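Local coordinates for protein nucleocapsid (Crimean-congo hemorrhagic fever virus, PDB 4AKL) that binds single- and double-stranded RNA, probably takes part in packaging the viral genome, and probably also cuts double-stranded DNA without sequence specificity, at residues Lys104-Ser109 and Tyr374-Val379; Glu121-Tyr126 and Ala296-Gly301; Glu112-Val117 and Leu359-Ala364; Gln127-Lys132 and Thr306-Tyr311. All coordinates share one frame; numbering follows the deposited sequence.

Contact 1: Lys104-Ser109 and Tyr374-Val379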
loop_
_atom_site.group_PDB
_atom_site.type_symbol
_atom_site.label_atom_id
_atom_site.label_comp_id
_atom_site.label_asym_id
_atom_site.label_seq_id
_atom_site.Cartn_x
_atom_site.Cartn_y
_atom_site.Cartn_z
ATOM N N LYS A 104 -15.885 -7.450 4.372
ATOM C CA LYS A 104 -16.005 -8.563 5.296
ATOM C C LYS A 104 -14.948 -9.675 5.062
ATOM O O LYS A 104 -14.586 -10.382 5.994
ATOM C CB LYS A 104 -17.460 -9.145 5.275
ATOM C CG LYS A 104 -17.874 -9.824 3.993
ATOM C CD LYS A 104 -19.114 -10.791 4.141
ATOM C CE LYS A 104 -20.487 -10.069 4.148
ATOM N NZ LYS A 104 -21.559 -10.870 3.398
ATOM N N SER A 105 -14.451 -9.806 3.825
ATOM C CA SER A 105 -13.516 -10.899 3.495
ATOM C C SER A 105 -12.218 -10.858 4.329
ATOM O O SER A 105 -11.664 -11.914 4.693
ATOM C CB SER A 105 -13.225 -10.975 1.963
ATOM O OG SER A 105 -12.521 -9.853 1.487
ATOM N N TRP A 106 -11.757 -9.640 4.633
ATOM C CA TRP A 106 -10.622 -9.419 5.520
ATOM C C TRP A 106 -11.011 -8.926 6.907
ATOM O O TRP A 106 -10.402 -9.354 7.906
ATOM C CB TRP A 106 -9.583 -8.459 4.874
ATOM C CG TRP A 106 -10.081 -7.224 4.169
ATOM C CD1 TRP A 106 -10.588 -7.144 2.903
ATOM C CD2 TRP A 106 -10.082 -5.911 4.678
ATOM N NE1 TRP A 106 -10.923 -5.869 2.601
ATOM C CE2 TRP A 106 -10.616 -5.077 3.669
ATOM C CE3 TRP A 106 -9.689 -5.349 5.882
ATOM C CZ2 TRP A 106 -10.765 -3.716 3.832
ATOM C CZ3 TRP A 106 -9.851 -3.992 6.056
ATOM C CH2 TRP A 106 -10.369 -3.185 5.026
ATOM N N ASP A 107 -11.996 -8.034 7.005
ATOM C CA ASP A 107 -12.407 -7.457 8.299
ATOM C C ASP A 107 -12.947 -8.509 9.288
ATOM O O ASP A 107 -12.557 -8.512 10.462
ATOM C CB ASP A 107 -13.425 -6.303 8.073
ATOM C CG ASP A 107 -14.027 -5.747 9.383
ATOM O OD1 ASP A 107 -13.253 -5.302 10.284
ATOM O OD2 ASP A 107 -15.307 -5.727 9.479
ATOM N N GLU A 108 -13.811 -9.390 8.827
ATOM C CA GLU A 108 -14.370 -10.452 9.682
ATOM C C GLU A 108 -13.365 -11.608 9.936
ATOM O O GLU A 108 -13.608 -12.508 10.753
ATOM C CB GLU A 108 -15.703 -10.981 9.098
ATOM C CG GLU A 108 -16.851 -10.008 9.339
ATOM C CD GLU A 108 -18.232 -10.560 8.920
ATOM O OE1 GLU A 108 -18.347 -11.692 8.374
ATOM O OE2 GLU A 108 -19.226 -9.827 9.153
ATOM N N SER A 109 -12.239 -11.565 9.237
ATOM C CA SER A 109 -11.159 -12.540 9.411
ATOM C C SER A 109 -9.944 -11.905 10.064
ATOM O O SER A 109 -8.905 -12.518 10.049
ATOM C CB SER A 109 -10.763 -13.131 8.049
ATOM O OG SER A 109 -11.797 -13.990 7.640
ATOM N N TYR A 374 4.609 -10.938 4.015
ATOM C CA TYR A 374 3.365 -11.499 3.574
ATOM C C TYR A 374 2.110 -10.995 4.266
ATOM O O TYR A 374 1.002 -11.278 3.803
ATOM C CB TYR A 374 3.397 -13.002 3.743
ATOM C CG TYR A 374 4.360 -13.674 2.833
ATOM C CD1 TYR A 374 4.248 -13.533 1.446
ATOM C CD2 TYR A 374 5.369 -14.498 3.341
ATOM C CE1 TYR A 374 5.120 -14.169 0.576
ATOM C CE2 TYR A 374 6.239 -15.139 2.489
ATOM C CZ TYR A 374 6.103 -14.963 1.094
ATOM O OH TYR A 374 6.961 -15.590 0.247
ATOM N N MET A 375 2.280 -10.287 5.360
ATOM C CA MET A 375 1.157 -9.800 6.157
ATOM C C MET A 375 0.173 -9.012 5.335
ATOM O O MET A 375 0.578 -8.261 4.441
ATOM C CB MET A 375 1.680 -8.901 7.287
ATOM C CG MET A 375 0.650 -8.548 8.306
ATOM S SD MET A 375 1.376 -7.626 9.694
ATOM C CE MET A 375 2.158 -8.920 10.566
ATOM N N HIS A 376 -1.097 -9.170 5.629
ATOM C CA HIS A 376 -2.165 -8.379 4.950
ATOM C C HIS A 376 -2.015 -6.935 5.335
ATOM O O HIS A 376 -1.705 -6.620 6.512
ATOM C CB HIS A 376 -3.530 -8.913 5.306
ATOM C CG HIS A 376 -4.672 -8.315 4.532
ATOM N ND1 HIS A 376 -5.179 -7.071 4.804
ATOM C CD2 HIS A 376 -5.422 -8.812 3.519
ATOM C CE1 HIS A 376 -6.185 -6.822 3.989
ATOM N NE2 HIS A 376 -6.358 -7.866 3.202
ATOM N N PRO A 377 -2.250 -5.998 4.357
ATOM C CA PRO A 377 -2.006 -4.582 4.601
ATOM C C PRO A 377 -2.902 -3.859 5.573
ATOM O O PRO A 377 -2.632 -2.674 5.902
ATOM C CB PRO A 377 -2.199 -3.952 3.211
ATOM C CG PRO A 377 -3.063 -4.888 2.455
ATOM C CD PRO A 377 -2.567 -6.228 2.935
ATOM N N ALA A 378 -3.945 -4.527 6.011
ATOM C CA ALA A 378 -4.898 -3.979 6.979
ATOM C C ALA A 378 -4.561 -4.437 8.391
ATOM O O ALA A 378 -5.318 -4.125 9.298
ATOM C CB ALA A 378 -6.292 -4.400 6.638
ATOM N N VAL A 379 -3.449 -5.165 8.566
ATOM C CA VAL A 379 -3.054 -5.674 9.872
ATOM C C VAL A 379 -2.037 -4.727 10.541
ATOM O O VAL A 379 -0.975 -4.416 9.966
ATOM C CB VAL A 379 -2.495 -7.100 9.783
ATOM C CG1 VAL A 379 -2.056 -7.652 11.204
ATOM C CG2 VAL A 379 -3.528 -8.023 9.121
#

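Contact 2: Glu121-Tyr126 and Ala296-Gly301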
loop_
_atom_site.group_PDB
_atom_site.type_symbol
_atom_site.label_atom_id
_atom_site.label_comp_id
_atom_site.label_asym_id
_atom_site.label_seq_id
_atom_site.Cartn_x
_atom_site.Cartn_y
_atom_site.Cartn_z
ATOM N N GLU A 121 -7.722 -13.082 -2.576
ATOM C CA GLU A 121 -8.993 -12.364 -2.714
ATOM C C GLU A 121 -9.090 -11.296 -1.611
ATOM O O GLU A 121 -9.562 -10.216 -1.855
ATOM C CB GLU A 121 -10.216 -13.297 -2.599
ATOM C CG GLU A 121 -10.523 -14.268 -3.749
ATOM C CD GLU A 121 -9.669 -15.579 -3.764
ATOM O OE1 GLU A 121 -8.889 -15.834 -2.800
ATOM O OE2 GLU A 121 -9.805 -16.324 -4.773
ATOM N N GLN A 122 -8.624 -11.636 -0.400
ATOM C CA GLN A 122 -8.558 -10.680 0.730
ATOM C C GLN A 122 -7.663 -9.485 0.384
ATOM O O GLN A 122 -7.993 -8.372 0.766
ATOM C CB GLN A 122 -8.085 -11.361 2.013
ATOM C CG GLN A 122 -9.065 -12.429 2.530
ATOM C CD GLN A 122 -8.502 -13.206 3.682
ATOM O OE1 GLN A 122 -7.487 -13.841 3.538
ATOM N NE2 GLN A 122 -9.172 -13.165 4.837
ATOM N N LEU A 123 -6.571 -9.715 -0.354
ATOM C CA LEU A 123 -5.698 -8.612 -0.805
ATOM C C LEU A 123 -6.396 -7.775 -1.841
ATOM O O LEU A 123 -6.391 -6.531 -1.719
ATOM C CB LEU A 123 -4.350 -9.074 -1.411
ATOM C CG LEU A 123 -3.340 -9.739 -0.518
ATOM C CD1 LEU A 123 -2.086 -10.190 -1.254
ATOM C CD2 LEU A 123 -2.984 -8.760 0.652
ATOM N N PHE A 124 -6.993 -8.432 -2.865
ATOM C CA PHE A 124 -7.669 -7.667 -3.929
ATOM C C PHE A 124 -8.815 -6.857 -3.402
ATOM O O PHE A 124 -8.944 -5.694 -3.769
ATOM C CB PHE A 124 -8.166 -8.567 -5.049
ATOM C CG PHE A 124 -7.082 -9.107 -5.934
ATOM C CD1 PHE A 124 -5.832 -8.481 -6.053
ATOM C CD2 PHE A 124 -7.318 -10.235 -6.678
ATOM C CE1 PHE A 124 -4.858 -9.013 -6.902
ATOM C CE2 PHE A 124 -6.338 -10.749 -7.518
ATOM C CZ PHE A 124 -5.108 -10.125 -7.620
ATOM N N ASN A 125 -9.635 -7.457 -2.515
ATOM C CA ASN A 125 -10.757 -6.777 -1.919
ATOM C C ASN A 125 -10.317 -5.530 -1.138
ATOM O O ASN A 125 -10.978 -4.488 -1.200
ATOM C CB ASN A 125 -11.540 -7.752 -1.024
ATOM C CG ASN A 125 -12.769 -7.109 -0.353
ATOM O OD1 ASN A 125 -12.646 -6.249 0.529
ATOM N ND2 ASN A 125 -13.955 -7.544 -0.760
ATOM N N TYR A 126 -9.188 -5.632 -0.415
ATOM C CA TYR A 126 -8.712 -4.512 0.357
ATOM C C TYR A 126 -8.292 -3.369 -0.590
ATOM O O TYR A 126 -8.570 -2.234 -0.331
ATOM C CB TYR A 126 -7.509 -4.947 1.252
ATOM C CG TYR A 126 -6.650 -3.805 1.738
ATOM C CD1 TYR A 126 -5.621 -3.337 0.982
ATOM C CD2 TYR A 126 -6.887 -3.197 2.948
ATOM C CE1 TYR A 126 -4.804 -2.275 1.431
ATOM C CE2 TYR A 126 -6.082 -2.109 3.415
ATOM C CZ TYR A 126 -5.044 -1.658 2.640
ATOM O OH TYR A 126 -4.190 -0.606 3.046
ATOM N N ALA A 296 3.441 -11.764 -8.404
ATOM C CA ALA A 296 3.469 -10.353 -8.804
ATOM C C ALA A 296 2.172 -9.645 -8.319
ATOM O O ALA A 296 2.217 -8.568 -7.732
ATOM C CB ALA A 296 3.690 -10.229 -10.345
ATOM N N LEU A 297 1.024 -10.267 -8.519
ATOM C CA LEU A 297 -0.252 -9.684 -8.029
ATOM C C LEU A 297 -0.325 -9.744 -6.479
ATOM O O LEU A 297 -0.890 -8.823 -5.855
ATOM C CB LEU A 297 -1.490 -10.330 -8.729
ATOM C CG LEU A 297 -1.841 -9.876 -10.180
ATOM C CD1 LEU A 297 -2.894 -10.791 -10.926
ATOM C CD2 LEU A 297 -2.334 -8.412 -10.179
ATOM N N ARG A 298 0.263 -10.780 -5.849
ATOM C CA ARG A 298 0.330 -10.807 -4.370
ATOM C C ARG A 298 1.166 -9.637 -3.808
ATOM O O ARG A 298 0.706 -8.966 -2.875
ATOM C CB ARG A 298 0.836 -12.150 -3.824
ATOM C CG ARG A 298 1.164 -12.148 -2.262
ATOM C CD ARG A 298 1.421 -13.569 -1.767
ATOM N NE ARG A 298 0.237 -14.412 -1.969
ATOM C CZ ARG A 298 -0.805 -14.506 -1.128
ATOM N NH1 ARG A 298 -0.840 -13.818 0.023
ATOM N NH2 ARG A 298 -1.830 -15.312 -1.442
ATOM N N ALA A 299 2.351 -9.394 -4.393
ATOM C CA ALA A 299 3.259 -8.288 -3.985
ATOM C C ALA A 299 2.665 -6.850 -4.186
ATOM O O ALA A 299 2.807 -5.959 -3.324
ATOM C CB ALA A 299 4.627 -8.405 -4.731
ATOM N N GLN A 300 2.024 -6.614 -5.325
ATOM C CA GLN A 300 1.347 -5.345 -5.558
ATOM C C GLN A 300 0.171 -5.258 -4.573
ATOM O O GLN A 300 -0.068 -4.189 -3.976
ATOM C CB GLN A 300 0.859 -5.218 -7.012
ATOM C CG GLN A 300 0.386 -3.805 -7.436
ATOM C CD GLN A 300 1.538 -2.790 -7.630
ATOM O OE1 GLN A 300 2.632 -2.962 -7.104
ATOM N NE2 GLN A 300 1.270 -1.728 -8.394
ATOM N N GLY A 301 -0.539 -6.382 -4.397
ATOM C CA GLY A 301 -1.714 -6.421 -3.533
ATOM C C GLY A 301 -1.440 -6.307 -2.038
ATOM O O GLY A 301 -2.350 -6.019 -1.271
#

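Contact 3: Glu112-Val117 and Leu359-Ala364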
loop_
_atom_site.group_PDB
_atom_site.type_symbol
_atom_site.label_atom_id
_atom_site.label_comp_id
_atom_site.label_asym_id
_atom_site.label_seq_id
_atom_site.Cartn_x
_atom_site.Cartn_y
_atom_site.Cartn_z
ATOM N N GLU A 112 -7.658 -14.087 12.194
ATOM C CA GLU A 112 -6.826 -14.993 11.428
ATOM C C GLU A 112 -5.686 -14.284 10.739
ATOM O O GLU A 112 -4.592 -14.858 10.609
ATOM C CB GLU A 112 -7.669 -15.739 10.392
ATOM C CG GLU A 112 -6.922 -16.757 9.625
ATOM C CD GLU A 112 -7.827 -17.639 8.760
ATOM O OE1 GLU A 112 -8.872 -17.169 8.257
ATOM O OE2 GLU A 112 -7.477 -18.780 8.592
ATOM N N LEU A 113 -5.918 -13.063 10.287
ATOM C CA LEU A 113 -4.895 -12.315 9.543
ATOM C C LEU A 113 -3.757 -11.797 10.449
ATOM O O LEU A 113 -2.667 -11.473 9.989
ATOM C CB LEU A 113 -5.551 -11.181 8.683
ATOM C CG LEU A 113 -6.462 -11.579 7.485
ATOM C CD1 LEU A 113 -7.088 -10.285 6.820
ATOM C CD2 LEU A 113 -5.741 -12.413 6.428
ATOM N N LYS A 114 -4.003 -11.755 11.752
ATOM C CA LYS A 114 -2.957 -11.506 12.728
ATOM C C LYS A 114 -1.960 -12.727 12.749
ATOM O O LYS A 114 -0.853 -12.588 13.239
ATOM C CB LYS A 114 -3.549 -11.306 14.155
ATOM C CG LYS A 114 -4.174 -9.956 14.474
ATOM C CD LYS A 114 -4.835 -9.937 15.906
ATOM C CE LYS A 114 -3.889 -10.320 17.057
ATOM N NZ LYS A 114 -4.370 -9.811 18.389
ATOM N N VAL A 115 -2.374 -13.865 12.240
ATOM C CA VAL A 115 -1.617 -15.109 12.315
ATOM C C VAL A 115 -1.135 -15.606 10.941
ATOM O O VAL A 115 0.009 -16.002 10.812
ATOM C CB VAL A 115 -2.482 -16.210 12.977
ATOM C CG1 VAL A 115 -1.777 -17.531 13.000
ATOM C CG2 VAL A 115 -2.912 -15.784 14.458
ATOM N N GLU A 116 -2.026 -15.571 9.939
ATOM C CA GLU A 116 -1.779 -16.214 8.638
ATOM C C GLU A 116 -1.690 -15.252 7.474
ATOM O O GLU A 116 -2.252 -14.115 7.484
ATOM C CB GLU A 116 -2.891 -17.196 8.269
ATOM C CG GLU A 116 -3.434 -18.139 9.360
ATOM C CD GLU A 116 -2.577 -19.394 9.591
ATOM O OE1 GLU A 116 -1.448 -19.458 9.019
ATOM O OE2 GLU A 116 -3.046 -20.303 10.349
ATOM N N VAL A 117 -0.998 -15.740 6.466
ATOM C CA VAL A 117 -0.916 -15.150 5.170
ATOM C C VAL A 117 -2.335 -14.969 4.627
ATOM O O VAL A 117 -3.183 -15.850 4.791
ATOM C CB VAL A 117 -0.087 -16.059 4.224
ATOM C CG1 VAL A 117 -0.199 -15.571 2.764
ATOM C CG2 VAL A 117 1.394 -16.131 4.709
ATOM N N LEU A 359 -6.886 -0.646 20.274
ATOM C CA LEU A 359 -5.857 -0.523 19.234
ATOM C C LEU A 359 -4.783 -1.595 19.498
ATOM O O LEU A 359 -4.260 -2.203 18.572
ATOM C CB LEU A 359 -5.193 0.871 19.242
ATOM C CG LEU A 359 -4.403 1.222 17.976
ATOM C CD1 LEU A 359 -5.341 1.428 16.728
ATOM C CD2 LEU A 359 -3.529 2.457 18.184
ATOM N N TYR A 360 -4.457 -1.808 20.782
ATOM C CA TYR A 360 -3.394 -2.728 21.131
ATOM C C TYR A 360 -3.742 -4.130 20.640
ATOM O O TYR A 360 -2.871 -4.840 20.107
ATOM C CB TYR A 360 -3.169 -2.800 22.663
ATOM C CG TYR A 360 -1.946 -3.619 23.082
ATOM C CD1 TYR A 360 -1.987 -5.043 23.111
ATOM C CD2 TYR A 360 -0.767 -2.993 23.437
ATOM C CE1 TYR A 360 -0.855 -5.801 23.463
ATOM C CE2 TYR A 360 0.399 -3.763 23.830
ATOM C CZ TYR A 360 0.345 -5.149 23.841
ATOM O OH TYR A 360 1.474 -5.897 24.230
ATOM N N GLU A 361 -4.987 -4.528 20.801
ATOM C CA GLU A 361 -5.396 -5.887 20.429
ATOM C C GLU A 361 -5.293 -6.163 18.928
ATOM O O GLU A 361 -5.259 -7.327 18.520
ATOM C CB GLU A 361 -6.776 -6.193 20.928
ATOM C CG GLU A 361 -7.245 -7.659 20.761
ATOM C CD GLU A 361 -6.420 -8.744 21.561
ATOM O OE1 GLU A 361 -5.263 -8.506 22.019
ATOM O OE2 GLU A 361 -6.956 -9.844 21.706
ATOM N N LEU A 362 -5.213 -5.110 18.137
ATOM C CA LEU A 362 -4.960 -5.242 16.696
ATOM C C LEU A 362 -3.495 -5.662 16.329
ATOM O O LEU A 362 -3.253 -6.250 15.264
ATOM C CB LEU A 362 -5.351 -3.961 15.974
ATOM C CG LEU A 362 -6.765 -3.453 16.225
ATOM C CD1 LEU A 362 -6.988 -2.149 15.430
ATOM C CD2 LEU A 362 -7.836 -4.512 15.907
ATOM N N PHE A 363 -2.534 -5.379 17.206
ATOM C CA PHE A 363 -1.136 -5.706 16.924
ATOM C C PHE A 363 -0.903 -7.150 16.576
ATOM O O PHE A 363 -1.364 -8.043 17.281
ATOM C CB PHE A 363 -0.214 -5.361 18.101
ATOM C CG PHE A 363 0.007 -3.887 18.325
ATOM C CD1 PHE A 363 0.091 -3.012 17.320
ATOM C CD2 PHE A 363 0.187 -3.398 19.630
ATOM C CE1 PHE A 363 0.319 -1.631 17.544
ATOM C CE2 PHE A 363 0.395 -2.054 19.859
ATOM C CZ PHE A 363 0.474 -1.163 18.788
ATOM N N ALA A 364 -0.159 -7.390 15.511
ATOM C CA ALA A 364 0.184 -8.776 15.144
ATOM C C ALA A 364 1.647 -9.166 15.420
ATOM O O ALA A 364 2.117 -10.247 15.005
ATOM C CB ALA A 364 -0.157 -9.020 13.650
#

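Contact 4: Gln127-Lys132 and Thr306-Tyr311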
loop_
_atom_site.group_PDB
_atom_site.type_symbol
_atom_site.label_atom_id
_atom_site.label_comp_id
_atom_site.label_asym_id
_atom_site.label_seq_id
_atom_site.Cartn_x
_atom_site.Cartn_y
_atom_site.Cartn_z
ATOM N N GLN A 127 -7.599 -3.684 -1.678
ATOM C CA GLN A 127 -7.159 -2.636 -2.613
ATOM C C GLN A 127 -8.351 -1.943 -3.227
ATOM O O GLN A 127 -8.391 -0.708 -3.297
ATOM C CB GLN A 127 -6.224 -3.189 -3.699
ATOM C CG GLN A 127 -4.898 -3.804 -3.133
ATOM C CD GLN A 127 -3.943 -2.804 -2.458
ATOM O OE1 GLN A 127 -4.013 -1.576 -2.668
ATOM N NE2 GLN A 127 -3.033 -3.340 -1.639
ATOM N N GLN A 128 -9.354 -2.715 -3.623
ATOM C CA GLN A 128 -10.560 -2.119 -4.231
ATOM C C GLN A 128 -11.309 -1.300 -3.206
ATOM O O GLN A 128 -11.858 -0.216 -3.538
ATOM C CB GLN A 128 -11.479 -3.215 -4.847
ATOM C CG GLN A 128 -10.810 -4.015 -5.983
ATOM C CD GLN A 128 -10.006 -3.103 -7.016
ATOM O OE1 GLN A 128 -8.757 -3.222 -7.181
ATOM N NE2 GLN A 128 -10.721 -2.193 -7.657
ATOM N N ALA A 129 -11.348 -1.806 -1.962
ATOM C CA ALA A 129 -11.994 -1.078 -0.891
ATOM C C ALA A 129 -11.328 0.295 -0.624
ATOM O O ALA A 129 -12.009 1.262 -0.350
ATOM C CB ALA A 129 -12.073 -1.912 0.382
ATOM N N ALA A 130 -10.016 0.340 -0.714
ATOM C CA ALA A 130 -9.247 1.568 -0.490
ATOM C C ALA A 130 -9.542 2.615 -1.553
ATOM O O ALA A 130 -9.664 3.783 -1.257
ATOM C CB ALA A 130 -7.752 1.271 -0.443
ATOM N N LEU A 131 -9.641 2.190 -2.780
ATOM C CA LEU A 131 -9.990 3.118 -3.845
ATOM C C LEU A 131 -11.451 3.606 -3.678
ATOM O O LEU A 131 -11.729 4.801 -3.817
ATOM C CB LEU A 131 -9.753 2.497 -5.193
ATOM C CG LEU A 131 -8.292 2.182 -5.534
ATOM C CD1 LEU A 131 -8.214 1.170 -6.789
ATOM C CD2 LEU A 131 -7.404 3.455 -5.782
ATOM N N LYS A 132 -12.355 2.694 -3.349
ATOM C CA LYS A 132 -13.738 3.070 -3.091
ATOM C C LYS A 132 -13.880 4.102 -1.957
ATOM O O LYS A 132 -14.589 5.104 -2.119
ATOM C CB LYS A 132 -14.583 1.840 -2.775
ATOM C CG LYS A 132 -16.121 2.133 -2.635
ATOM C CD LYS A 132 -16.945 0.832 -2.667
ATOM C CE LYS A 132 -18.394 1.036 -2.113
ATOM N NZ LYS A 132 -19.016 2.212 -2.705
ATOM N N THR A 306 -1.793 3.829 3.107
ATOM C CA THR A 306 -1.486 4.395 4.399
ATOM C C THR A 306 -2.675 5.075 5.034
ATOM O O THR A 306 -2.977 4.843 6.189
ATOM C CB THR A 306 -0.264 5.355 4.296
ATOM O OG1 THR A 306 0.873 4.588 3.918
ATOM C CG2 THR A 306 0.071 6.106 5.629
ATOM N N VAL A 307 -3.368 5.895 4.285
ATOM C CA VAL A 307 -4.457 6.587 4.863
ATOM C C VAL A 307 -5.669 5.652 5.097
ATOM O O VAL A 307 -6.317 5.734 6.139
ATOM C CB VAL A 307 -4.802 7.879 4.067
ATOM C CG1 VAL A 307 -5.442 7.562 2.739
ATOM C CG2 VAL A 307 -5.732 8.776 4.937
ATOM N N PHE A 308 -5.933 4.750 4.151
ATOM C CA PHE A 308 -7.055 3.826 4.287
ATOM C C PHE A 308 -6.900 2.925 5.491
ATOM O O PHE A 308 -7.829 2.784 6.323
ATOM C CB PHE A 308 -7.244 2.995 3.011
ATOM C CG PHE A 308 -8.388 2.030 3.081
ATOM C CD1 PHE A 308 -9.702 2.486 3.194
ATOM C CD2 PHE A 308 -8.169 0.677 3.077
ATOM C CE1 PHE A 308 -10.740 1.630 3.265
ATOM C CE2 PHE A 308 -9.179 -0.193 3.153
ATOM C CZ PHE A 308 -10.495 0.255 3.243
ATOM N N SER A 309 -5.725 2.281 5.566
ATOM C CA SER A 309 -5.432 1.387 6.648
ATOM C C SER A 309 -5.454 2.181 7.938
ATOM O O SER A 309 -5.978 1.721 8.914
ATOM C CB SER A 309 -4.085 0.655 6.433
ATOM O OG SER A 309 -4.186 -0.483 5.582
ATOM N N SER A 310 -4.932 3.397 7.947
ATOM C CA SER A 310 -4.982 4.151 9.179
ATOM C C SER A 310 -6.413 4.424 9.702
ATOM O O SER A 310 -6.643 4.367 10.924
ATOM C CB SER A 310 -4.128 5.433 9.085
ATOM O OG SER A 310 -2.706 5.063 9.036
ATOM N N TYR A 311 -7.351 4.698 8.784
ATOM C CA TYR A 311 -8.738 4.949 9.148
ATOM C C TYR A 311 -9.436 3.632 9.571
ATOM O O TYR A 311 -10.290 3.629 10.495
ATOM C CB TYR A 311 -9.493 5.668 8.012
ATOM C CG TYR A 311 -9.524 7.161 8.226
ATOM C CD1 TYR A 311 -10.446 7.725 9.063
ATOM C CD2 TYR A 311 -8.598 8.000 7.625
ATOM C CE1 TYR A 311 -10.480 9.106 9.287
ATOM C CE2 TYR A 311 -8.615 9.366 7.842
ATOM C CZ TYR A 311 -9.553 9.912 8.674
ATOM O OH TYR A 311 -9.534 11.241 8.898
#

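Contact 1: Lys104-Ser109 and Tyr374-Val379
His-376 meets Trp-106 through the NE2-CE1 side of its imidazole. His-376 NE2 comes within 3.7 Å of Trp-106 CB, and CE1 stands above one face of the indole, toward its rim. The imidazole and the five-membered indole ring are near parallel, at 28°. They are slid apart, with centroids 5.2 Å apart, so the overlap is slight. Trp-106 is placed by a chi1 of 44°, with CG between its own N and carbonyl carbon, and its NE1 bonds to Asn-125 OD1. Two bonds fix the imidazole: His-376 ND1 accepts from Ala-378 N at 3.1 Å, and NE2 bonds to the carbonyl O of Gln-122. A type I beta turn starts at His-376 and packs against the short helix 104-107 inside the largely helical nucleocapsid. Pro-377 CD lies over one face of the imidazole. Ala-378 CB then touches the six-membered part of the indole, 3.6 Å from Trp-106 CE3. Val-379 closes the turn, its N bonded to His-376 O.

Contact 2: Glu121-Tyr126 and Ala296-Gly301
Phe-124 meets Leu-297, and Leu-123 meets Arg-298 and Gly-301, where helix 120-136 packs on helix 295-301. The phenyl ring of Phe-124 points its CZ corner at Leu-297, with Phe-124 CZ 3.8 Å from Leu-297 CB. That CB lies in the ring plane, at the edge. The two side chains cross at about a right angle. The CD1 branch of Leu-123 reaches the aliphatic part of Arg-298, at 3.9 Å from its CG. The same methyl also lies over one face of the guanidinium group.

Other contacts join side chain to backbone. Leu-123 CD2 sits 3.4 Å from Gly-301 O, and Leu-123 CD1 sits 3.5 Å from Arg-298 O. Gly-301 has no side chain, and the CA atoms of Leu-123 and Gly-301 come within 5.3 Å. The segment axes pass 9.4 Å apart and cross at 46°.

No hydrogen bond spans the two segments. Arg-298 bends at chi3 (-61°), which brings its guanidinium back beside Leu-123, and NH1 bonds to Pro-118 O. Between the two segments the contact is therefore van der Waals packing. One residue further along, Gln-127 adds a hydrogen bond between the same helices, from its NE2 to Gly-301 O.

Contact 3: Glu112-Val117 and Leu359-Ala364
Lys-114 NZ donates a hydrogen bond to the backbone carbonyl O of Glu-361 at 2.6 Å. The C=O...N angle is 156°, and NZ is tilted 19° from the carbonyl plane. The acceptor lies in a type I beta turn, Tyr-360 to Phe-363, at the C-terminal end of helix 355-360. Lys-114 lies near the C-terminal end of helix 110-113, so the contact joins two helix ends. In one of its two conformers the Glu-361 carboxylate comes within 4.0 Å (OE1 to Lys-114 NZ), a long and doubtful salt bridge. The backbone carbonyl is much the nearer partner.

The lysine chain runs along the turn. It leaves with CG anti to its own carbonyl carbon (chi1 -78°) and bends at chi3. The bend brings its end to the carbonyls of Glu-361 and Phe-363, and Lys-114 CE is 3.4 Å from Phe-363 O. Closer to the backbone, Lys-114 CG passes 3.9 Å from Leu-362 O. That carbonyl also accepts a hydrogen bond from Tyr-110 OH.

At the base of the lysine the two chains draw together, with the CA atoms of Lys-114 and Ala-364 4.8 Å apart. Lys-114 O bonds to Ser-367 OG, just past the turn. The methyl of Ala-364 packs against the same carbonyl, its CB 3.7 Å from Lys-114 O.

Contact 4: Gln127-Lys132 and Thr306-Tyr311
Ala-129 touches the far end of the Phe-308 ring, with its CB 3.9 Å from Phe-308 CZ. Ala-129 O is 3.8 Å from Phe-308 CE1. Next in the chain, Ala-130 lies over the face of the same ring. Its CA stands 3.7 Å from the Phe-308 ring centroid and only 10° off the ring normal, a CH-pi contact. Its methyl covers the near side of the ring, with Ala-130 CB 3.6 Å from Phe-308 CD2. This is close helix-to-helix packing of 120-136 against 306-316, with one aromatic ring laid flat on two small residues. CB of Phe-308 points toward helix 120-136, and CG anti to the backbone N (chi1 -180°) carries the ring onto Ala-130. With only methyls on the Ala side, the CA atoms of Ala-130 and Phe-308 come within 5.7 Å. Trp-133, one turn on from Ala-130, meets the Phe-308 ring edge-to-face. Phe-96 of helix 86-98 and Tyr-126 also pack against it.

In the fold
Contacts 1, 2 and 4 gather round helix 120-136. Contacts 2 and 4 use successive parts of it, and their centres lie about 13 Å apart. The centre of contact 1 is about 11 Å from that of contact 2 and 12 Å from that of contact 4. Contact 3 lies farther out, its centre about 9 Å from that of contact 1 and about 18 Å from those of contacts 2 and 4. The first segments follow one another from 104 to 132. Their partners come from 296-311 and 359-379. Contacts 2, 3 and 4 are nested in the loop closed by contact 1, whereas contacts 2 and 4 cross. Tyr-126 OH and Pro-377 O both bond to Ser-309 OG, tying contacts 1, 2 and 4 into one buried region.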